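Local coordinates for protein pumilio homolog 23 (Arabidopsis thaliana, PDB 5WZJ) that binds RNA sequence-specifically through a superhelix of pumilio repeats, recognising an 18S rRNA sequence, and probably regulates translation and mRNA stability, at residues His102-Ala107 with Ser149-Arg154; Cys157-Val162 with Pro202-Tyr207; Ser166-Gly171 with Ala236-Leu241. All coordinates share one frame; numbering follows the deposited sequence.

Interaction 1. Residues His102-Ala107 with Ser149-Arg154. With nucleotides of chain B.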
loop_
_atom_site.group_PDB
_atom_site.type_symbol
_atom_site.label_atom_id
_atom_site.label_comp_id
_atom_site.label_asym_id
_atom_site.label_seq_id
_atom_site.Cartn_x
_atom_site.Cartn_y
_atom_site.Cartn_z
ATOM N N HIS A 102 -19.991 14.641 -3.127
ATOM C CA HIS A 102 -20.410 13.245 -3.030
ATOM C C HIS A 102 -21.455 12.909 -4.092
ATOM O O HIS A 102 -21.513 11.765 -4.562
ATOM C CB HIS A 102 -20.920 12.955 -1.610
ATOM C CG HIS A 102 -19.897 13.250 -0.554
ATOM N ND1 HIS A 102 -18.988 12.309 -0.113
ATOM C CD2 HIS A 102 -19.601 14.398 0.106
ATOM C CE1 HIS A 102 -18.178 12.865 0.772
ATOM N NE2 HIS A 102 -18.530 14.131 0.924
ATOM N N VAL A 103 -22.272 13.891 -4.483
ATOM C CA VAL A 103 -23.169 13.720 -5.624
ATOM C C VAL A 103 -22.362 13.503 -6.901
ATOM O O VAL A 103 -22.660 12.610 -7.706
ATOM C CB VAL A 103 -24.100 14.942 -5.755
ATOM C CG1 VAL A 103 -24.859 14.889 -7.078
ATOM C CG2 VAL A 103 -25.069 15.042 -4.549
ATOM N N ALA A 104 -21.345 14.340 -7.122
ATOM C CA ALA A 104 -20.493 14.169 -8.298
ATOM C C ALA A 104 -19.829 12.790 -8.305
ATOM O O ALA A 104 -19.772 12.122 -9.343
ATOM C CB ALA A 104 -19.439 15.280 -8.339
ATOM N N GLU A 105 -19.339 12.337 -7.153
ATOM C CA GLU A 105 -18.693 11.027 -7.121
ATOM C C GLU A 105 -19.699 9.893 -7.298
ATOM O O GLU A 105 -19.355 8.847 -7.865
ATOM C CB GLU A 105 -17.920 10.848 -5.814
ATOM C CG GLU A 105 -16.633 11.672 -5.721
ATOM C CD GLU A 105 -15.765 11.237 -4.538
ATOM O OE1 GLU A 105 -15.707 11.971 -3.534
ATOM O OE2 GLU A 105 -15.150 10.153 -4.607
ATOM N N SER A 106 -20.938 10.071 -6.815
ATOM C CA SER A 106 -21.971 9.070 -7.072
ATOM C C SER A 106 -22.268 8.975 -8.562
ATOM O O SER A 106 -22.514 7.881 -9.081
ATOM C CB SER A 106 -23.251 9.392 -6.285
ATOM O OG SER A 106 -23.103 9.036 -4.910
ATOM N N ALA A 107 -22.233 10.107 -9.272
ATOM C CA ALA A 107 -22.419 10.053 -10.721
ATOM C C ALA A 107 -21.304 9.255 -11.378
ATOM O O ALA A 107 -21.559 8.452 -12.283
ATOM C CB ALA A 107 -22.488 11.460 -11.316
ATOM N N SER A 149 -10.655 17.713 -5.208
ATOM C CA SER A 149 -9.531 16.804 -5.422
ATOM C C SER A 149 -9.971 15.344 -5.378
ATOM O O SER A 149 -9.412 14.508 -6.096
ATOM C CB SER A 149 -8.442 17.079 -4.375
ATOM O OG SER A 149 -7.465 16.046 -4.324
ATOM N N HIS A 150 -10.973 15.020 -4.550
ATOM C CA HIS A 150 -11.501 13.653 -4.513
ATOM C C HIS A 150 -12.237 13.326 -5.799
ATOM O O HIS A 150 -12.079 12.234 -6.360
ATOM C CB HIS A 150 -12.451 13.469 -3.319
ATOM C CG HIS A 150 -11.767 13.508 -1.992
ATOM N ND1 HIS A 150 -11.071 12.432 -1.479
ATOM C CD2 HIS A 150 -11.659 14.498 -1.075
ATOM C CE1 HIS A 150 -10.566 12.757 -0.303
ATOM N NE2 HIS A 150 -10.904 14.007 -0.039
ATOM N N VAL A 151 -13.083 14.257 -6.254
ATOM C CA VAL A 151 -13.822 14.075 -7.497
ATOM C C VAL A 151 -12.862 13.841 -8.662
ATOM O O VAL A 151 -13.086 12.964 -9.506
ATOM C CB VAL A 151 -14.741 15.290 -7.737
ATOM C CG1 VAL A 151 -15.444 15.188 -9.085
ATOM C CG2 VAL A 151 -15.777 15.420 -6.588
ATOM N N LEU A 152 -11.772 14.609 -8.717
ATOM C CA LEU A 152 -10.818 14.500 -9.825
ATOM C C LEU A 152 -10.085 13.162 -9.806
ATOM O O LEU A 152 -9.913 12.530 -10.856
ATOM C CB LEU A 152 -9.800 15.646 -9.767
ATOM C CG LEU A 152 -10.232 17.016 -10.308
ATOM C CD1 LEU A 152 -9.156 18.072 -10.045
ATOM C CD2 LEU A 152 -10.527 16.914 -11.806
ATOM N N ARG A 153 -9.657 12.716 -8.625
ATOM C CA ARG A 153 -9.056 11.390 -8.487
ATOM C C ARG A 153 -9.983 10.299 -9.015
ATOM O O ARG A 153 -9.563 9.434 -9.792
ATOM C CB ARG A 153 -8.694 11.135 -7.018
ATOM C CG ARG A 153 -7.398 11.862 -6.609
ATOM C CD ARG A 153 -7.078 11.691 -5.127
ATOM N NE ARG A 153 -7.627 12.779 -4.326
ATOM C CZ ARG A 153 -7.579 12.803 -2.997
ATOM N NH1 ARG A 153 -7.028 11.787 -2.337
ATOM N NH2 ARG A 153 -8.082 13.828 -2.331
ATOM N N ARG A 154 -11.250 10.314 -8.589
ATOM C CA ARG A 154 -12.195 9.312 -9.079
ATOM C C ARG A 154 -12.374 9.429 -10.586
ATOM O O ARG A 154 -12.358 8.417 -11.301
ATOM C CB ARG A 154 -13.544 9.438 -8.358
ATOM C CG ARG A 154 -14.568 8.364 -8.794
ATOM C CD ARG A 154 -15.809 8.330 -7.876
ATOM N NE ARG A 154 -15.462 8.117 -6.474
ATOM C CZ ARG A 154 -15.176 6.928 -5.950
ATOM N NH1 ARG A 154 -15.189 5.846 -6.713
ATOM N NH2 ARG A 154 -14.854 6.820 -4.671
ATOM P P G B 10 -10.682 14.682 6.431
ATOM O OP1 G B 10 -10.620 15.396 7.719
ATOM O OP2 G B 10 -10.754 13.210 6.360
ATOM O "O5'" G B 10 -11.955 15.197 5.620
ATOM C "C5'" G B 10 -12.149 16.573 5.314
ATOM C "C4'" G B 10 -13.450 16.776 4.572
ATOM O "O4'" G B 10 -13.356 16.094 3.289
ATOM C "C3'" G B 10 -14.691 16.202 5.270
ATOM O "O3'" G B 10 -15.846 16.991 4.973
ATOM C "C2'" G B 10 -14.852 14.851 4.597
ATOM O "O2'" G B 10 -16.161 14.324 4.628
ATOM C "C1'" G B 10 -14.414 15.170 3.167
ATOM N N9 G B 10 -13.980 13.971 2.455
ATOM C C8 G B 10 -13.190 12.963 2.982
ATOM N N7 G B 10 -13.040 11.971 2.151
ATOM C C5 G B 10 -13.784 12.331 1.031
ATOM C C6 G B 10 -13.980 11.649 -0.195
ATOM O O6 G B 10 -13.527 10.556 -0.530
ATOM N N1 G B 10 -14.793 12.364 -1.066
ATOM C C2 G B 10 -15.344 13.593 -0.803
ATOM N N2 G B 10 -16.100 14.138 -1.777
ATOM N N3 G B 10 -15.164 14.237 0.338
ATOM C C4 G B 10 -14.384 13.556 1.203
ATOM P P G B 11 -16.288 18.195 5.944
ATOM O OP1 G B 11 -15.525 19.395 5.518
ATOM O OP2 G B 11 -16.226 17.727 7.349
ATOM O "O5'" G B 11 -17.783 18.512 5.534
ATOM C "C5'" G B 11 -18.889 17.804 6.075
ATOM C "C4'" G B 11 -20.103 18.033 5.207
ATOM O "O4'" G B 11 -20.084 17.057 4.128
ATOM C "C3'" G B 11 -21.460 17.884 5.894
ATOM O "O3'" G B 11 -22.411 18.750 5.260
ATOM C "C2'" G B 11 -21.829 16.451 5.566
ATOM O "O2'" G B 11 -23.214 16.185 5.635
ATOM C "C1'" G B 11 -21.289 16.328 4.135
ATOM N N9 G B 11 -21.035 14.941 3.741
ATOM C C8 G B 11 -20.125 14.060 4.300
ATOM N N7 G B 11 -20.190 12.858 3.772
ATOM C C5 G B 11 -21.203 12.950 2.818
ATOM C C6 G B 11 -21.728 11.976 1.932
ATOM O O6 G B 11 -21.390 10.796 1.813
ATOM N N1 G B 11 -22.765 12.493 1.147
ATOM C C2 G B 11 -23.223 13.794 1.195
ATOM N N2 G B 11 -24.223 14.120 0.352
ATOM N N3 G B 11 -22.738 14.715 2.014
ATOM C C4 G B 11 -21.744 14.228 2.795
ATOM P P C B 9 -4.912 13.492 7.813
ATOM O OP1 C B 9 -5.439 14.115 9.053
ATOM O OP2 C B 9 -4.772 12.015 7.735
ATOM O "O5'" C B 9 -5.853 13.893 6.582
ATOM C "C5'" C B 9 -6.193 15.246 6.289
ATOM C "C4'" C B 9 -7.105 15.297 5.085
ATOM O "O4'" C B 9 -6.394 14.835 3.920
ATOM C "C3'" C B 9 -8.359 14.426 5.187
ATOM O "O3'" C B 9 -9.455 15.240 5.562
ATOM C "C2'" C B 9 -8.548 13.806 3.791
ATOM O "O2'" C B 9 -9.676 14.362 3.124
ATOM C "C1'" C B 9 -7.264 14.189 3.037
ATOM N N1 C B 9 -6.572 13.033 2.432
ATOM C C2 C B 9 -6.899 12.766 1.110
ATOM O O2 C B 9 -7.732 13.522 0.572
ATOM N N3 C B 9 -6.304 11.721 0.477
ATOM C C4 C B 9 -5.428 10.960 1.132
ATOM N N4 C B 9 -4.868 9.935 0.482
ATOM C C5 C B 9 -5.078 11.223 2.498
ATOM C C6 C B 9 -5.668 12.260 3.111
#

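Interaction 2. Residues Cys157-Val162 with Pro202-Tyr207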
loop_
_atom_site.group_PDB
_atom_site.type_symbol
_atom_site.label_atom_id
_atom_site.label_comp_id
_atom_site.label_asym_id
_atom_site.label_seq_id
_atom_site.Cartn_x
_atom_site.Cartn_y
_atom_site.Cartn_z
ATOM N N CYS A 157 -9.458 7.967 -12.409
ATOM C CA CYS A 157 -9.536 6.507 -12.356
ATOM C C CYS A 157 -10.553 5.976 -13.358
ATOM O O CYS A 157 -10.291 4.989 -14.057
ATOM C CB CYS A 157 -9.894 6.039 -10.938
ATOM S SG CYS A 157 -8.565 6.185 -9.725
ATOM N N LEU A 158 -11.714 6.623 -13.447
ATOM C CA LEU A 158 -12.732 6.189 -14.397
ATOM C C LEU A 158 -12.229 6.284 -15.839
ATOM O O LEU A 158 -12.487 5.386 -16.650
ATOM C CB LEU A 158 -13.997 7.025 -14.210
ATOM C CG LEU A 158 -15.191 6.658 -15.088
ATOM C CD1 LEU A 158 -15.454 5.172 -14.994
ATOM C CD2 LEU A 158 -16.432 7.458 -14.679
ATOM N N CYS A 159 -11.522 7.370 -16.184
ATOM C CA CYS A 159 -10.987 7.505 -17.541
ATOM C C CYS A 159 -9.973 6.411 -17.857
ATOM O O CYS A 159 -9.844 5.994 -19.014
ATOM C CB CYS A 159 -10.338 8.882 -17.734
ATOM S SG CYS A 159 -11.490 10.283 -17.743
ATOM N N LYS A 160 -9.224 5.962 -16.855
ATOM C CA LYS A 160 -8.321 4.836 -17.037
ATOM C C LYS A 160 -9.099 3.538 -17.186
ATOM O O LYS A 160 -8.561 2.552 -17.696
ATOM C CB LYS A 160 -7.362 4.768 -15.846
ATOM C CG LYS A 160 -6.370 3.609 -15.830
ATOM C CD LYS A 160 -5.426 3.635 -17.022
ATOM C CE LYS A 160 -4.384 2.511 -16.895
ATOM N NZ LYS A 160 -3.348 2.606 -17.960
ATOM N N GLY A 161 -10.358 3.531 -16.768
ATOM C CA GLY A 161 -11.170 2.342 -16.792
ATOM C C GLY A 161 -11.176 1.542 -15.514
ATOM O O GLY A 161 -11.565 0.371 -15.543
ATOM N N VAL A 162 -10.756 2.113 -14.394
ATOM C CA VAL A 162 -10.793 1.388 -13.131
ATOM C C VAL A 162 -11.983 1.887 -12.325
ATOM O O VAL A 162 -12.210 3.100 -12.196
ATOM C CB VAL A 162 -9.469 1.498 -12.351
ATOM C CG1 VAL A 162 -8.505 2.424 -13.044
ATOM C CG2 VAL A 162 -9.702 1.896 -10.888
ATOM N N PRO A 202 -8.555 6.020 -23.134
ATOM C CA PRO A 202 -7.177 6.544 -23.103
ATOM C C PRO A 202 -7.071 7.978 -23.583
ATOM O O PRO A 202 -6.363 8.782 -22.965
ATOM C CB PRO A 202 -6.411 5.576 -24.027
ATOM C CG PRO A 202 -7.192 4.306 -23.975
ATOM C CD PRO A 202 -8.649 4.754 -23.884
ATOM N N GLY A 203 -7.769 8.327 -24.665
ATOM C CA GLY A 203 -7.726 9.697 -25.146
ATOM C C GLY A 203 -8.330 10.689 -24.164
ATOM O O GLY A 203 -7.886 11.838 -24.082
ATOM N N MET A 204 -9.357 10.271 -23.419
ATOM C CA MET A 204 -9.966 11.172 -22.444
ATOM C C MET A 204 -9.047 11.378 -21.242
ATOM O O MET A 204 -8.913 12.502 -20.745
ATOM C CB MET A 204 -11.323 10.628 -22.004
ATOM C CG MET A 204 -12.183 11.645 -21.257
ATOM S SD MET A 204 -12.774 12.974 -22.338
ATOM C CE MET A 204 -13.488 12.011 -23.677
ATOM N N LEU A 205 -8.415 10.305 -20.757
ATOM C CA LEU A 205 -7.445 10.443 -19.671
ATOM C C LEU A 205 -6.331 11.409 -20.061
ATOM O O LEU A 205 -5.997 12.334 -19.306
ATOM C CB LEU A 205 -6.871 9.076 -19.299
ATOM C CG LEU A 205 -5.815 9.051 -18.185
ATOM C CD1 LEU A 205 -6.399 9.582 -16.873
ATOM C CD2 LEU A 205 -5.268 7.649 -17.975
ATOM N N THR A 206 -5.770 11.228 -21.262
ATOM C CA THR A 206 -4.697 12.106 -21.737
ATOM C C THR A 206 -5.173 13.548 -21.825
ATOM O O THR A 206 -4.489 14.471 -21.368
ATOM C CB THR A 206 -4.188 11.608 -23.097
ATOM O OG1 THR A 206 -3.632 10.293 -22.935
ATOM C CG2 THR A 206 -3.120 12.551 -23.669
ATOM N N TYR A 207 -6.365 13.753 -22.391
ATOM C CA TYR A 207 -6.913 15.095 -22.545
ATOM C C TYR A 207 -7.140 15.756 -21.192
ATOM O O TYR A 207 -6.779 16.922 -20.993
ATOM C CB TYR A 207 -8.222 15.016 -23.337
ATOM C CG TYR A 207 -9.113 16.240 -23.269
ATOM C CD1 TYR A 207 -8.768 17.411 -23.938
ATOM C CD2 TYR A 207 -10.330 16.210 -22.577
ATOM C CE1 TYR A 207 -9.595 18.538 -23.893
ATOM C CE2 TYR A 207 -11.167 17.335 -22.518
ATOM C CZ TYR A 207 -10.789 18.494 -23.189
ATOM O OH TYR A 207 -11.599 19.610 -23.170
#

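Interaction 3. Residues Ser166-Gly171 with Ala236-Leu241. With nucleotides of chain B.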
loop_
_atom_site.group_PDB
_atom_site.type_symbol
_atom_site.label_atom_id
_atom_site.label_comp_id
_atom_site.label_asym_id
_atom_site.label_seq_id
_atom_site.Cartn_x
_atom_site.Cartn_y
_atom_site.Cartn_z
ATOM N N SER A 166 -9.140 1.598 -5.041
ATOM C CA SER A 166 -7.900 1.094 -4.477
ATOM C C SER A 166 -7.320 2.174 -3.576
ATOM O O SER A 166 -7.100 3.304 -4.045
ATOM C CB SER A 166 -6.916 0.711 -5.587
ATOM O OG SER A 166 -5.582 0.798 -5.131
ATOM N N PRO A 167 -7.121 1.902 -2.266
ATOM C CA PRO A 167 -6.463 2.879 -1.383
ATOM C C PRO A 167 -5.204 3.482 -1.990
ATOM O O PRO A 167 -4.988 4.697 -1.927
ATOM C CB PRO A 167 -6.121 2.053 -0.133
ATOM C CG PRO A 167 -6.986 0.805 -0.207
ATOM C CD PRO A 167 -7.758 0.815 -1.502
ATOM N N GLU A 168 -4.376 2.624 -2.594
ATOM C CA GLU A 168 -3.103 3.068 -3.151
ATOM C C GLU A 168 -3.305 4.101 -4.261
ATOM O O GLU A 168 -2.529 5.056 -4.376
ATOM C CB GLU A 168 -2.325 1.856 -3.661
ATOM C CG GLU A 168 -0.924 2.161 -4.151
ATOM C CD GLU A 168 -0.382 1.057 -5.032
ATOM O OE1 GLU A 168 -0.447 1.199 -6.276
ATOM O OE2 GLU A 168 0.088 0.038 -4.478
ATOM N N LEU A 169 -4.352 3.939 -5.079
ATOM C CA LEU A 169 -4.609 4.892 -6.153
ATOM C C LEU A 169 -5.020 6.278 -5.649
ATOM O O LEU A 169 -4.866 7.251 -6.397
ATOM C CB LEU A 169 -5.681 4.343 -7.102
ATOM C CG LEU A 169 -5.225 3.284 -8.111
ATOM C CD1 LEU A 169 -6.376 2.820 -8.991
ATOM C CD2 LEU A 169 -4.095 3.831 -8.962
ATOM N N TYR A 170 -5.504 6.402 -4.405
ATOM C CA TYR A 170 -6.102 7.670 -3.926
ATOM C C TYR A 170 -5.403 8.645 -2.905
ATOM O O TYR A 170 -6.083 9.539 -2.426
ATOM C CB TYR A 170 -7.484 7.354 -3.330
ATOM C CG TYR A 170 -8.587 7.122 -4.357
ATOM C CD1 TYR A 170 -8.822 5.853 -4.887
ATOM C CD2 TYR A 170 -9.403 8.172 -4.788
ATOM C CE1 TYR A 170 -9.837 5.636 -5.826
ATOM C CE2 TYR A 170 -10.432 7.958 -5.724
ATOM C CZ TYR A 170 -10.635 6.691 -6.230
ATOM O OH TYR A 170 -11.632 6.473 -7.149
ATOM N N GLY A 171 -4.140 8.523 -2.495
ATOM C CA GLY A 171 -3.317 7.343 -2.439
ATOM C C GLY A 171 -2.932 7.184 -0.969
ATOM O O GLY A 171 -2.113 7.936 -0.425
ATOM N N ALA A 236 -2.891 10.527 -10.905
ATOM C CA ALA A 236 -2.645 10.513 -12.346
ATOM C C ALA A 236 -1.373 9.736 -12.687
ATOM O O ALA A 236 -1.362 8.929 -13.625
ATOM C CB ALA A 236 -2.561 11.942 -12.885
ATOM N N LEU A 237 -0.294 9.942 -11.927
ATOM C CA LEU A 237 0.947 9.254 -12.269
ATOM C C LEU A 237 0.803 7.741 -12.106
ATOM O O LEU A 237 1.273 6.972 -12.955
ATOM C CB LEU A 237 2.098 9.781 -11.417
ATOM C CG LEU A 237 2.599 11.187 -11.740
ATOM C CD1 LEU A 237 3.399 11.740 -10.562
ATOM C CD2 LEU A 237 3.465 11.168 -13.003
ATOM N N ARG A 238 0.146 7.298 -11.027
ATOM C CA ARG A 238 -0.079 5.866 -10.821
ATOM C C ARG A 238 -0.867 5.255 -11.970
ATOM O O ARG A 238 -0.580 4.129 -12.397
ATOM C CB ARG A 238 -0.819 5.616 -9.504
ATOM C CG ARG A 238 -0.005 5.892 -8.251
ATOM C CD ARG A 238 -0.761 5.459 -7.002
ATOM N NE ARG A 238 -0.676 6.444 -5.924
ATOM C CZ ARG A 238 0.212 6.402 -4.933
ATOM N NH1 ARG A 238 1.114 5.414 -4.879
ATOM N NH2 ARG A 238 0.200 7.357 -3.999
ATOM N N LEU A 239 -1.870 5.978 -12.479
ATOM C CA LEU A 239 -2.654 5.476 -13.604
ATOM C C LEU A 239 -1.824 5.373 -14.886
ATOM O O LEU A 239 -2.206 4.640 -15.800
ATOM C CB LEU A 239 -3.874 6.382 -13.835
ATOM C CG LEU A 239 -4.875 6.456 -12.662
ATOM C CD1 LEU A 239 -5.904 7.554 -12.879
ATOM C CD2 LEU A 239 -5.580 5.123 -12.443
ATOM N N MET A 240 -0.705 6.093 -14.979
ATOM C CA MET A 240 0.132 6.099 -16.173
ATOM C C MET A 240 1.299 5.124 -16.081
ATOM O O MET A 240 2.205 5.175 -16.926
ATOM C CB MET A 240 0.653 7.516 -16.439
ATOM C CG MET A 240 -0.414 8.485 -16.938
ATOM S SD MET A 240 -1.004 8.016 -18.588
ATOM C CE MET A 240 -2.138 9.379 -18.946
ATOM N N LEU A 241 1.309 4.259 -15.064
ATOM C CA LEU A 241 2.359 3.261 -14.912
ATOM C C LEU A 241 2.573 2.515 -16.231
ATOM O O LEU A 241 1.612 2.126 -16.902
ATOM C CB LEU A 241 1.981 2.291 -13.782
ATOM C CG LEU A 241 2.947 1.145 -13.443
ATOM C CD1 LEU A 241 4.165 1.642 -12.700
ATOM C CD2 LEU A 241 2.261 0.052 -12.641
ATOM P P C B 9 -4.912 13.492 7.813
ATOM O OP1 C B 9 -5.439 14.115 9.053
ATOM O OP2 C B 9 -4.772 12.015 7.735
ATOM O "O5'" C B 9 -5.853 13.893 6.582
ATOM C "C5'" C B 9 -6.193 15.246 6.289
ATOM C "C4'" C B 9 -7.105 15.297 5.085
ATOM O "O4'" C B 9 -6.394 14.835 3.920
ATOM C "C3'" C B 9 -8.359 14.426 5.187
ATOM O "O3'" C B 9 -9.455 15.240 5.562
ATOM C "C2'" C B 9 -8.548 13.806 3.791
ATOM O "O2'" C B 9 -9.676 14.362 3.124
ATOM C "C1'" C B 9 -7.264 14.189 3.037
ATOM N N1 C B 9 -6.572 13.033 2.432
ATOM C C2 C B 9 -6.899 12.766 1.110
ATOM O O2 C B 9 -7.732 13.522 0.572
ATOM N N3 C B 9 -6.304 11.721 0.477
ATOM C C4 C B 9 -5.428 10.960 1.132
ATOM N N4 C B 9 -4.868 9.935 0.482
ATOM C C5 C B 9 -5.078 11.223 2.498
ATOM C C6 C B 9 -5.668 12.260 3.111
#

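Interaction 1. Residues His102-Ala107 with Ser149-Arg154
On the RNA-reading surface of Pumilio repeats 2 and 3, Glu105 and Arg154 join two almost parallel helices, 100-112 and 146-160, whose segment axes come within 9.4 Å at 6°. Glu105 holds CG anti to the carbonyl carbon (chi1 -73°), its chain extended beyond. OE1 accepts hydrogen bonds from N1 (2.7 Å) and N2 (2.8 Å) of G10 of chain B, reading the Watson-Crick edge of the guanine. OE2 offers its anti lone pair to NE of Arg154 in a salt bridge of 2.8 Å; the N-H points nearly straight at it (168°), and carboxylate and guanidinium lie nearly coplanar. Asp165 provides a second anionic partner for Arg154. CG2 of Val151 packs on CG of Glu105 and on CB of Ala104. An alanine in place of Glu105 would probably leave G10 N1 and N2 without their acceptor and Arg154 NE without its mate. The His102 ring lies between the bases of G10 and G11 of chain B, whereas the His150 ring has G10 over one face and Arg153 NH2 over the other. Arg153 reads C9 of chain B edge-on, donating from NH1 to N3 and from NH2 to O2, while its NE bonds to Ser149 O (3.1 Å) from above the carbonyl plane.

Interaction 2. Residues Cys157-Val162 with Pro202-Tyr207
Cys159 and Leu205 bring the last turn of helix 146-160 against the first turns of helix 202-213. Their CB atoms meet at 3.8 Å, where the backbones are also nearest, and no hydrogen bond joins the two segments here. Cys159 holds SG beside its own backbone N and anti to the carbonyl carbon (chi1 -69°), which directs the sulfur to CG of Met204 at 3.8 Å. Met204 starts with CG anti to its backbone N, then bends at both chi2 and chi3, so that its sulfur and methyl group turn away from Cys159; the side chain also packs on His129 and Cys132 of helix 121-137. Leu205 likewise has CG anti to the backbone N (chi1 179°), and its two methyls part from there: CD1 approaches CB of Cys159, while CD2 rests against the aliphatic part of Lys160, 4.1 Å from CD. The lysine chain makes that contact because of its bend at chi2 (62°), which places CD within touch of the leucine methyl. Beyond this bend the chain is extended, and NZ makes a weak hydrogen bond to Leu239 O of helix 227-239. A backbone hydrogen bond between Cys159 and Phe201 ties the two helix ends together just ahead of Pro202. Helix 146-160 finishes in a Schellman motif, with Gly161 at positive phi, Val162 N bonded to Cys157 O at 2.9 Å and Gly161 N bonded to Leu158 O. This apolar packing of helix against helix is typical of the all-helical superhelix built by pumilio repeats.

Interaction 3. Residues Ser166-Gly171 with Ala236-Leu241
Glu168 O sits over the face of the Arg238 guanidinium, 2.8 Å from NE, at an angle too poor for a hydrogen bond. The contact seats the loop that follows helix 146-160, in Pumilio repeat 3, on the end of helix 227-239, in repeat 4, within the pumilio superhelix. A second rarity is the cis peptide bond between Tyr170 and Gly171. The same carbonyl oxygen lies 3.1 Å from CZ of Arg238, so the approach is to the flat of the group and not to its N-H bonds. Arg238 gets there with chi3 at -136°, away from a staggered value, which brings NE close to the carbonyl oxygen. Glu168 is poorly ordered, and its carboxylate does not make contact with the guanidinium; CG passes 3.9 Å from NH1. NH1 also forms a long, weak ion pair with Glu295. CA of Gly171 comes 3.8 Å from NH2 of Arg238, and a CB on that residue would point at the arginine and collide with NH2. The apolar part of the contact belongs to Leu169. CG stands anti to the carbonyl carbon (chi1 -78°), and beyond it CD2 touches CB of Arg238 at 3.8 Å and CD2 of Leu239 at 4.0 Å, the two leucines crossing at about a right angle. Leu169 O is hydrogen-bonded to Thr235 OG1 of helix 227-239. At the cis peptide the loop reaches the RNA: Tyr170 O accepts a hydrogen bond from N4 of C9 of chain B at 3.2 Å, with the N-H aimed closely at the oxygen (167°).

Overall arrangement
Helix 146-160 serves interactions 1 and 2 in turn, its middle facing helix 100-112 and its end facing helix 202-213, the centres of the two interactions being about 14 Å apart. Both are buried, yet they differ in chemistry: the first mixes a salt bridge with base recognition, while the second is apolar and its nearest atom lies about 11 Å from the RNA. Interaction 3 is partly buried and returns to the RNA through backbone atoms, where interaction 1 uses side chains; C9 of chain B is touched by both. Interactions 2 and 3 alternate along the chain and pack together, as Leu205 CD2 meets Met240 CE and Val162 CG2 meets Leu169 CD1.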